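Local coordinates for protein TqaA (Penicillium aethiopicum, PDB 5DLK) that probably closes the peptide of a fungal nonribosomal peptide synthetase into a ring, this chain being its C-terminal condensation-like domain, at residues V304-T309 with V331-T336; A239-P244 with A380-S385; V44-E49 with L112-L117; E19-S24 with L48-P53. All coordinates share one frame; numbering follows the deposited sequence.

Contact 1. Residues V304-T309 with V331-T336; sequences VVFGHT and VPLRVT
Leu333 and His308 meet on one face of an antiparallel strand pair, Leu333 CB lying over the imidazole in a CH-pi contact, 4.1 Å from the ring centroid. The two side chains stand at about a right angle. His308 CG sits between the backbone N and the carbonyl carbon (chi1 79°); Val331 O lies in plane at the ring edge, 3.4 Å from His308 CD2. This holds for one of two modelled conformers. Farther along, Leu333 CD2 packs 3.8 Å from Phe306 CZ, these two side chains running side by side. Helices 283-299 and 346-358 cover this face. On the other face Val305 CG1 touches Pro332 CB at 3.8 Å, and Arg334 lays its CG beside Val305 CG2 before its guanidinium reaches Asp303 and the carbonyls of Asp237 and Tyr235. Six backbone hydrogen bonds join the strands at Val304-Val335, Phe306-Leu333 and His308-Val331; Leu333 N to Phe306 O measures 2.8 Å. The backbone thus carries the polar pairing between the strands, while the imidazole bonds Lys288 through ND1 and lies near Tyr357, which binds phosphopantetheine in another crystal structure of this protein; the ligand is absent here.

Contact 2. Residues A239-P244 with A380-S385; sequences AKMAVP and AETPLS. With EDO (1,2-ethanediol), chain H.
Met241 and Thr382 reach toward each other tip to tip, the methionine methyl CE ending 3.6 Å from the threonine methyl CG2. Met241 CG is anti to the backbone N (chi1 -176°), and a bend at chi3 (72°) carries CE to the threonine, where it also comes 3.8 Å from Pro383 O. Met241 SD is 4.1 Å from Leu384 CD2, the two side chains crossing at about a right angle. The ring of Pro244 packs on Ser385 in van der Waals contact, Pro244 CD to Ser385 CB 3.5 Å.

Polar contact between the loops runs through solvent. One water donates to Ala242 O at 2.6 Å and is also hydrogen-bonded to Ser385 OG at 2.8 Å, joining a backbone carbonyl to a hydroxyl too distant for a direct bond. Thr382 OG1 bonds Pro379 O within its own loop; the methyl CG2 faces the methionine.

A bound 1,2-ethanediol, probably from the crystallisation liquor, accepts the Leu384 N-H through O1, with Leu384 N to O1 at 2.8 Å.

Behind the loops, Met241 also packs on Val305, and Ser385, just before strand 386-390, bonds through its backbone to Val422 of strand 422-428. The two loops therefore associate at the surface by a methionine tip, a proline ring and one shared water, without a direct hydrogen bond between them.

Contact 3. Residues V44-E49 with L112-L117; sequences VTSTLE and LVLANL
Thr47 and Asn116 meet at a slant at the exposed end of the strand pair, and the threonine hydroxyl OG1 donates to Asn116 OD1 at 3.0 Å, in the carboxamide plane on a lone pair. Thr47 OG1 lies between the backbone N and the carbonyl carbon (chi1 60°), and it also comes 3.4 Å from Ala115 CB. Beside this pair, two waters each link Thr45 OG1 to Asn116 O.

On the opposite, buried face Leu48 crosses Leu112 obliquely. Leu48 CD1 does the touching, 3.6 Å from Leu112 CB and 4.1 Å from Leu114 CD2; helix 29-38 covers these leucines. Ser46 OG lies on the same side near Leu114 CD1, its polar partners being Pro43 O and His33.

The extended Glu49 chain slants over Val113, and Glu49 OE2 passes 3.6 Å from Ala115 CB on the way to a salt bridge with Arg99, which also holds Leu114 O.

The backbones pair antiparallel: Thr47 and Ala115 exchange two hydrogen bonds, of which Thr47 N meets Ala115 O at 2.9 Å from above the carbonyl plane, and Glu49 N donates to Val113 O at 2.8 Å. Val113 in turn bonds Asp50 as well. With Glu49 and Asp50 both facing Val113, the pairing forms a classic beta bulge, here set in outermost strand 47-53 of a three-stranded antiparallel sheet whose middle strand is 108-115.

Contact 4. Residues E19-S24 with L48-P53; sequences EPFSLS and LEDLLP
Phe21 lays its ring against strand 48-53, with Asp50 CA over one face, 4.1 Å from the centroid in a CH-pi contact. Leu48 CD2 meets the edge near the ring plane, 3.5 Å from Phe21 CE1, while Leu51 CB approaches Phe21 CD1 at 3.9 Å, that side chain standing at about a right angle to the phenylalanine. A chi1 of -56° sets Phe21 CG beside the backbone N, anti to the carbonyl carbon; Pro29 and Gln30 of helix 29-38 also touch the ring.

Farther along, Leu23 continues the apolar seam: its CD1 lies 4.2 Å from Leu52 CD2, and its CB rests near the ring of Pro53. Ser24 sets CB and OG beside Leu51 CD2, with OG bonded to Ile26 O.

At the polar edge Asp50 OD1 accepts two backbone N-H groups. Phe21 N comes to Asp50 OD1 at 2.8 Å from above the carboxylate plane (38° out of it), and Leu51 N comes at 2.8 Å on the anti side. A water accepts from Leu23 N at 2.7 Å and donates to Leu51 O at 2.8 Å, bridging the two backbones. Two overlapping turns shape the loop: a type II turn over Glu19-Ser22, in which Phe21 has positive phi and Ser22 OG bonds Glu19 O, and a type I turn over Phe21-Ser24.

Asp50 OD1 thus ties the N-terminal turn to the strand directly, while OD2 is satisfied by Tyr213 of helix 208-218; the phenylalanine ring supplies the apolar hold.

Contacts 1 and 2 adjoin in one part of the chain, their centres 10 Å apart, whereas contacts 3 and 4 lie together, their centres about 40 and 33 Å from that of contact 1. Contact 1 is buried and relies on a full ladder of backbone bonds; contact 2, at the surface, joins irregular loops by side chains and a water, and the two touch along strand 303-310. Contacts 3 and 4 are partly buried and share Leu48 and Glu49 of strand 47-53. Contact 3 binds that strand to its sheet neighbour through backbone pairing, while contact 4 fastens an N-terminal loop to it by an aromatic ring and a carboxylate.

Contact 1. Residues V304-T309 with V331-T336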
# COMPACT_ATOMS: atom_id res chain seq x y z
N VAL A 304 23.01 -10.47 1.95
CA VAL A 304 22.37 -9.19 2.25
C VAL A 304 20.89 -9.39 2.58
O VAL A 304 20.25 -10.32 2.08
CB VAL A 304 22.53 -8.19 1.08
CG1 VAL A 304 24.02 -7.89 0.81
CG2 VAL A 304 21.83 -8.69 -0.16
N VAL A 305 20.37 -8.54 3.45
CA VAL A 305 18.95 -8.59 3.78
C VAL A 305 18.39 -7.20 3.63
O VAL A 305 18.96 -6.25 4.15
CB VAL A 305 18.67 -9.10 5.23
CG1 VAL A 305 17.16 -9.12 5.49
CG2 VAL A 305 19.26 -10.52 5.41
N PHE A 306 17.31 -7.06 2.86
CA PHE A 306 16.65 -5.75 2.78
C PHE A 306 15.14 -5.97 2.75
O PHE A 306 14.67 -7.11 2.69
CB PHE A 306 17.15 -4.94 1.56
CG PHE A 306 17.07 -5.67 0.24
CD1 PHE A 306 18.08 -6.56 -0.15
CD2 PHE A 306 15.99 -5.49 -0.61
CE1 PHE A 306 18.01 -7.24 -1.37
CE2 PHE A 306 15.90 -6.17 -1.83
CZ PHE A 306 16.91 -7.05 -2.21
N GLY A 307 14.36 -4.91 2.84
CA GLY A 307 12.92 -5.11 2.88
C GLY A 307 12.31 -5.10 1.49
O GLY A 307 12.88 -4.52 0.55
N HIS A 308 11.19 -5.80 1.32
CA HIS A 308 10.43 -5.65 0.08
C HIS A 308 8.94 -5.82 0.37
O HIS A 308 8.55 -6.37 1.40
CB HIS A 308 10.91 -6.62 -1.02
CG HIS A 308 10.42 -8.03 -0.87
ND1 HIS A 308 9.97 -8.77 -1.94
CD2 HIS A 308 10.35 -8.85 0.21
CE1 HIS A 308 9.62 -9.98 -1.53
NE2 HIS A 308 9.83 -10.05 -0.22
N THR A 309 8.12 -5.29 -0.53
CA THR A 309 6.67 -5.33 -0.40
C THR A 309 6.10 -6.58 -1.04
O THR A 309 6.43 -6.91 -2.18
CB THR A 309 6.03 -4.09 -1.05
OG1 THR A 309 6.64 -2.92 -0.52
CG2 THR A 309 4.53 -4.08 -0.78
N VAL A 331 8.43 -7.14 4.32
CA VAL A 331 9.10 -8.28 4.98
C VAL A 331 10.54 -8.40 4.48
O VAL A 331 10.90 -7.83 3.43
CB VAL A 331 8.34 -9.61 4.73
CG1 VAL A 331 6.89 -9.53 5.27
CG2 VAL A 331 8.39 -10.00 3.24
N PRO A 332 11.39 -9.12 5.23
CA PRO A 332 12.78 -9.30 4.80
C PRO A 332 12.93 -10.18 3.57
O PRO A 332 12.29 -11.22 3.43
CB PRO A 332 13.45 -10.00 6.01
CG PRO A 332 12.43 -9.92 7.12
CD PRO A 332 11.11 -9.89 6.46
N LEU A 333 13.81 -9.74 2.68
CA LEU A 333 14.24 -10.53 1.55
C LEU A 333 15.73 -10.75 1.74
O LEU A 333 16.48 -9.78 1.88
CB LEU A 333 13.96 -9.79 0.23
CG LEU A 333 14.42 -10.56 -1.02
CD1 LEU A 333 13.67 -11.90 -1.12
CD2 LEU A 333 14.19 -9.69 -2.26
N ARG A 334 16.14 -12.01 1.76
CA ARG A 334 17.55 -12.35 1.93
C ARG A 334 18.12 -12.89 0.63
O ARG A 334 17.53 -13.78 0.01
CB ARG A 334 17.70 -13.41 3.03
CG ARG A 334 19.15 -13.80 3.29
CD ARG A 334 19.22 -14.88 4.37
NE ARG A 334 20.60 -15.14 4.77
CZ ARG A 334 20.93 -16.02 5.71
NH1 ARG A 334 19.98 -16.69 6.34
NH2 ARG A 334 22.21 -16.20 6.02
N VAL A 335 19.27 -12.36 0.24
CA VAL A 335 19.95 -12.83 -0.97
C VAL A 335 21.37 -13.22 -0.58
O VAL A 335 22.14 -12.39 -0.07
CB VAL A 335 19.94 -11.77 -2.08
CG1 VAL A 335 20.70 -12.25 -3.32
CG2 VAL A 335 18.50 -11.40 -2.42
N THR A 336 21.72 -14.47 -0.86
CA THR A 336 23.01 -14.99 -0.43
C THR A 336 23.80 -15.42 -1.65
O THR A 336 23.37 -16.33 -2.38
CB THR A 336 22.87 -16.18 0.51
OG1 THR A 336 22.47 -17.32 -0.25
CG2 THR A 336 21.83 -15.90 1.58

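Contact 2. Residues A239-P244 with A380-S385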
# COMPACT_ATOMS: atom_id res chain seq x y z
N ALA A 239 21.69 -14.73 9.26
CA ALA A 239 21.68 -13.46 8.54
C ALA A 239 22.09 -12.30 9.44
O ALA A 239 21.81 -12.31 10.63
CB ALA A 239 20.29 -13.19 7.94
N LYS A 240 22.77 -11.31 8.86
CA LYS A 240 22.98 -10.02 9.53
C LYS A 240 22.46 -8.97 8.57
O LYS A 240 22.91 -8.90 7.43
CB LYS A 240 24.46 -9.73 9.85
CG LYS A 240 25.14 -10.65 10.87
CD LYS A 240 26.67 -10.43 10.90
CE LYS A 240 27.08 -9.12 11.58
NZ LYS A 240 26.72 -9.09 13.02
N MET A 241 21.53 -8.16 9.02
CA MET A 241 21.03 -7.09 8.19
C MET A 241 21.82 -5.81 8.42
O MET A 241 21.98 -5.37 9.57
CB MET A 241 19.54 -6.86 8.46
CG MET A 241 18.92 -5.83 7.56
SD MET A 241 17.11 -5.88 7.69
CE MET A 241 16.88 -5.17 9.32
N ALA A 242 22.33 -5.21 7.34
CA ALA A 242 23.04 -3.95 7.45
C ALA A 242 22.14 -2.84 8.01
O ALA A 242 20.92 -2.88 7.87
CB ALA A 242 23.60 -3.53 6.10
N VAL A 243 22.77 -1.86 8.66
CA VAL A 243 22.07 -0.79 9.37
C VAL A 243 22.68 0.54 8.99
O VAL A 243 23.90 0.74 9.13
CB VAL A 243 22.15 -0.96 10.91
CG1 VAL A 243 21.37 0.17 11.62
CG2 VAL A 243 21.64 -2.32 11.36
N PRO A 244 21.85 1.47 8.51
CA PRO A 244 22.45 2.74 8.10
C PRO A 244 23.04 3.49 9.28
O PRO A 244 22.63 3.32 10.44
CB PRO A 244 21.28 3.52 7.48
CG PRO A 244 20.05 2.89 8.06
CD PRO A 244 20.41 1.42 8.22
N ALA A 380 12.53 -6.55 18.31
CA ALA A 380 11.26 -6.69 17.61
C ALA A 380 10.92 -5.45 16.77
O ALA A 380 10.29 -5.56 15.71
CB ALA A 380 10.13 -6.98 18.60
N GLU A 381 11.34 -4.28 17.23
CA GLU A 381 10.99 -3.02 16.58
C GLU A 381 12.04 -2.59 15.56
O GLU A 381 12.05 -1.45 15.10
CB GLU A 381 10.79 -1.92 17.61
CG GLU A 381 9.60 -2.20 18.55
CD GLU A 381 8.31 -2.45 17.78
OE1 GLU A 381 7.92 -1.60 16.96
OE2 GLU A 381 7.67 -3.50 18.00
N THR A 382 12.94 -3.52 15.21
CA THR A 382 13.91 -3.28 14.14
C THR A 382 13.21 -2.83 12.87
O THR A 382 12.32 -3.53 12.40
CB THR A 382 14.72 -4.55 13.83
OG1 THR A 382 15.58 -4.85 14.94
CG2 THR A 382 15.55 -4.37 12.55
N PRO A 383 13.60 -1.67 12.32
CA PRO A 383 12.94 -1.22 11.10
C PRO A 383 13.65 -1.74 9.85
O PRO A 383 14.85 -2.06 9.90
CB PRO A 383 13.05 0.29 11.19
CG PRO A 383 14.40 0.49 11.84
CD PRO A 383 14.57 -0.67 12.81
N LEU A 384 12.92 -1.83 8.76
CA LEU A 384 13.57 -2.02 7.45
C LEU A 384 14.06 -0.67 6.95
O LEU A 384 13.30 0.30 6.92
CB LEU A 384 12.61 -2.65 6.44
CG LEU A 384 12.10 -4.01 6.87
CD1 LEU A 384 10.89 -4.43 6.02
CD2 LEU A 384 13.21 -5.04 6.72
N SER A 385 15.32 -0.59 6.54
CA SER A 385 15.89 0.70 6.18
C SER A 385 15.81 0.96 4.68
O SER A 385 15.96 2.11 4.23
CB SER A 385 17.34 0.79 6.66
OG SER A 385 18.10 -0.25 6.08
C1 EDO H . 9.39 -0.63 8.05
O1 EDO H . 10.18 -1.18 9.11
C2 EDO H . 8.39 -1.69 7.59
O2 EDO H . 7.49 -2.06 8.65
O HOH W 1 18.53 -1.91 8.23

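Contact 3. Residues V44-E49 with L112-L117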
# COMPACT_ATOMS: atom_id res chain seq x y z
N VAL A 44 -23.15 10.46 16.00
CA VAL A 44 -23.75 9.94 17.23
C VAL A 44 -24.68 8.77 16.97
O VAL A 44 -24.93 7.97 17.86
CB VAL A 44 -24.54 11.03 17.99
CG1 VAL A 44 -23.60 12.00 18.68
CG2 VAL A 44 -25.47 11.75 17.04
N THR A 45 -25.19 8.65 15.75
CA THR A 45 -26.09 7.55 15.43
C THR A 45 -25.39 6.29 14.94
O THR A 45 -26.04 5.28 14.68
CB THR A 45 -27.13 7.97 14.38
OG1 THR A 45 -26.46 8.34 13.17
CG2 THR A 45 -27.96 9.16 14.90
N SER A 46 -24.07 6.34 14.78
CA SER A 46 -23.34 5.15 14.36
C SER A 46 -23.33 4.12 15.47
O SER A 46 -23.47 4.46 16.65
CB SER A 46 -21.89 5.50 13.95
OG SER A 46 -21.14 5.93 15.07
N THR A 47 -23.15 2.85 15.09
CA THR A 47 -22.94 1.79 16.06
C THR A 47 -21.54 1.20 15.87
O THR A 47 -20.95 1.33 14.79
CB THR A 47 -23.97 0.68 15.92
OG1 THR A 47 -23.89 0.11 14.61
CG2 THR A 47 -25.38 1.26 16.14
N LEU A 48 -21.03 0.56 16.91
CA LEU A 48 -19.72 -0.10 16.81
C LEU A 48 -19.90 -1.57 16.45
O LEU A 48 -20.40 -2.36 17.26
CB LEU A 48 -18.95 0.04 18.12
CG LEU A 48 -17.53 -0.54 18.12
CD1 LEU A 48 -16.61 0.29 17.22
CD2 LEU A 48 -17.00 -0.63 19.54
N GLU A 49 -19.49 -1.93 15.24
CA GLU A 49 -19.65 -3.28 14.74
C GLU A 49 -18.49 -4.20 15.17
O GLU A 49 -18.69 -5.40 15.41
CB GLU A 49 -19.77 -3.25 13.22
CG GLU A 49 -19.85 -4.60 12.57
CD GLU A 49 -19.84 -4.52 11.05
OE1 GLU A 49 -19.24 -5.41 10.42
OE2 GLU A 49 -20.43 -3.56 10.50
N LEU A 112 -11.78 0.89 14.67
CA LEU A 112 -13.18 0.74 15.05
C LEU A 112 -14.00 0.65 13.79
O LEU A 112 -14.07 1.60 13.02
CB LEU A 112 -13.64 1.92 15.92
CG LEU A 112 -13.14 2.04 17.36
CD1 LEU A 112 -11.67 2.45 17.44
CD2 LEU A 112 -14.00 3.00 18.15
N VAL A 113 -14.61 -0.51 13.56
CA VAL A 113 -15.48 -0.69 12.42
C VAL A 113 -16.86 -0.19 12.82
O VAL A 113 -17.45 -0.69 13.76
CB VAL A 113 -15.56 -2.16 11.98
CG1 VAL A 113 -16.38 -2.28 10.71
CG2 VAL A 113 -14.15 -2.74 11.77
N LEU A 114 -17.35 0.82 12.11
CA LEU A 114 -18.67 1.38 12.38
C LEU A 114 -19.75 0.78 11.49
O LEU A 114 -19.48 0.37 10.36
CB LEU A 114 -18.63 2.90 12.20
CG LEU A 114 -17.62 3.66 13.05
CD1 LEU A 114 -17.81 5.18 12.92
CD2 LEU A 114 -17.68 3.22 14.51
N ALA A 115 -20.98 0.74 12.00
CA ALA A 115 -22.14 0.39 11.21
C ALA A 115 -23.20 1.46 11.45
O ALA A 115 -22.99 2.38 12.25
CB ALA A 115 -22.67 -1.00 11.58
N ASN A 116 -24.33 1.35 10.75
CA ASN A 116 -25.36 2.40 10.79
C ASN A 116 -24.73 3.76 10.52
O ASN A 116 -25.01 4.75 11.20
CB ASN A 116 -26.09 2.39 12.12
CG ASN A 116 -26.86 1.10 12.35
OD1 ASN A 116 -26.37 0.17 13.01
ND2 ASN A 116 -28.06 1.01 11.78
N LEU A 117 -23.85 3.77 9.52
CA LEU A 117 -23.07 4.95 9.19
C LEU A 117 -23.66 5.68 7.99
O LEU A 117 -23.63 5.16 6.87
CB LEU A 117 -21.61 4.57 8.90
CG LEU A 117 -20.68 5.78 8.84
CD1 LEU A 117 -20.55 6.41 10.21
CD2 LEU A 117 -19.32 5.40 8.29
O HOH W 2 -24.12 7.54 11.12
O HOH W 3 -27.59 6.10 11.27

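Contact 4. Residues E19-S24 with L48-P53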
# COMPACT_ATOMS: atom_id res chain seq x y z
N GLU A 19 -15.94 -14.12 15.51
CA GLU A 19 -16.75 -13.43 16.51
C GLU A 19 -16.23 -12.02 16.79
O GLU A 19 -15.06 -11.83 17.13
CB GLU A 19 -16.78 -14.23 17.81
CG GLU A 19 -17.36 -13.48 18.99
CD GLU A 19 -18.13 -14.39 19.94
OE1 GLU A 19 -17.50 -15.23 20.61
OE2 GLU A 19 -19.38 -14.25 20.03
N PRO A 20 -17.10 -11.01 16.64
CA PRO A 20 -16.69 -9.62 16.81
C PRO A 20 -16.13 -9.32 18.20
O PRO A 20 -16.64 -9.84 19.19
CB PRO A 20 -17.99 -8.84 16.57
CG PRO A 20 -18.75 -9.72 15.61
CD PRO A 20 -18.47 -11.12 16.10
N PHE A 21 -15.09 -8.49 18.23
CA PHE A 21 -14.40 -8.00 19.44
C PHE A 21 -13.47 -9.05 20.06
O PHE A 21 -12.79 -8.78 21.06
CB PHE A 21 -15.41 -7.50 20.48
CG PHE A 21 -16.32 -6.42 19.97
CD1 PHE A 21 -15.84 -5.14 19.74
CD2 PHE A 21 -17.66 -6.70 19.69
CE1 PHE A 21 -16.68 -4.13 19.26
CE2 PHE A 21 -18.50 -5.70 19.21
CZ PHE A 21 -18.01 -4.42 18.99
N SER A 22 -13.39 -10.23 19.44
CA SER A 22 -12.54 -11.30 19.97
C SER A 22 -11.06 -10.94 19.90
O SER A 22 -10.25 -11.53 20.62
CB SER A 22 -12.82 -12.63 19.24
OG SER A 22 -12.49 -12.60 17.86
N LEU A 23 -10.69 -9.96 19.07
CA LEU A 23 -9.31 -9.49 19.03
C LEU A 23 -9.14 -8.10 19.61
O LEU A 23 -8.08 -7.49 19.48
CB LEU A 23 -8.78 -9.51 17.59
CG LEU A 23 -8.83 -10.87 16.90
CD1 LEU A 23 -8.45 -10.75 15.43
CD2 LEU A 23 -7.91 -11.86 17.63
N SER A 24 -10.18 -7.58 20.27
CA SER A 24 -10.10 -6.23 20.83
C SER A 24 -9.09 -6.14 21.98
O SER A 24 -9.17 -6.90 22.94
CB SER A 24 -11.47 -5.77 21.32
OG SER A 24 -11.35 -4.62 22.14
N LEU A 48 -21.03 0.56 16.91
CA LEU A 48 -19.72 -0.10 16.81
C LEU A 48 -19.90 -1.57 16.45
O LEU A 48 -20.40 -2.36 17.26
CB LEU A 48 -18.95 0.04 18.12
CG LEU A 48 -17.53 -0.54 18.12
CD1 LEU A 48 -16.61 0.29 17.22
CD2 LEU A 48 -17.00 -0.63 19.54
N GLU A 49 -19.49 -1.93 15.24
CA GLU A 49 -19.65 -3.28 14.74
C GLU A 49 -18.49 -4.20 15.17
O GLU A 49 -18.69 -5.40 15.41
CB GLU A 49 -19.77 -3.25 13.22
CG GLU A 49 -19.85 -4.60 12.57
CD GLU A 49 -19.84 -4.52 11.05
OE1 GLU A 49 -19.24 -5.41 10.42
OE2 GLU A 49 -20.43 -3.56 10.50
N ASP A 50 -17.29 -3.64 15.25
CA ASP A 50 -16.11 -4.42 15.65
C ASP A 50 -15.00 -3.51 16.12
O ASP A 50 -15.03 -2.29 15.90
CB ASP A 50 -15.63 -5.30 14.49
CG ASP A 50 -15.04 -6.65 14.96
OD1 ASP A 50 -14.55 -6.75 16.10
OD2 ASP A 50 -15.08 -7.61 14.16
N LEU A 51 -14.01 -4.10 16.78
CA LEU A 51 -12.82 -3.37 17.14
C LEU A 51 -11.65 -4.35 17.05
O LEU A 51 -11.68 -5.42 17.66
CB LEU A 51 -12.95 -2.77 18.54
CG LEU A 51 -11.95 -1.68 18.92
CD1 LEU A 51 -12.46 -0.84 20.08
CD2 LEU A 51 -10.59 -2.30 19.24
N LEU A 52 -10.64 -3.97 16.26
CA LEU A 52 -9.47 -4.84 16.02
C LEU A 52 -8.18 -4.03 16.11
O LEU A 52 -8.19 -2.83 15.93
CB LEU A 52 -9.55 -5.51 14.64
CG LEU A 52 -10.79 -6.32 14.31
CD1 LEU A 52 -11.78 -5.45 13.52
CD2 LEU A 52 -10.43 -7.57 13.55
N PRO A 53 -7.05 -4.71 16.36
CA PRO A 53 -5.80 -3.95 16.24
C PRO A 53 -5.60 -3.55 14.79
O PRO A 53 -6.04 -4.28 13.89
CB PRO A 53 -4.72 -4.96 16.70
CG PRO A 53 -5.50 -6.05 17.44
CD PRO A 53 -6.82 -6.12 16.73
O HOH W 4 -11.93 -8.21 17.45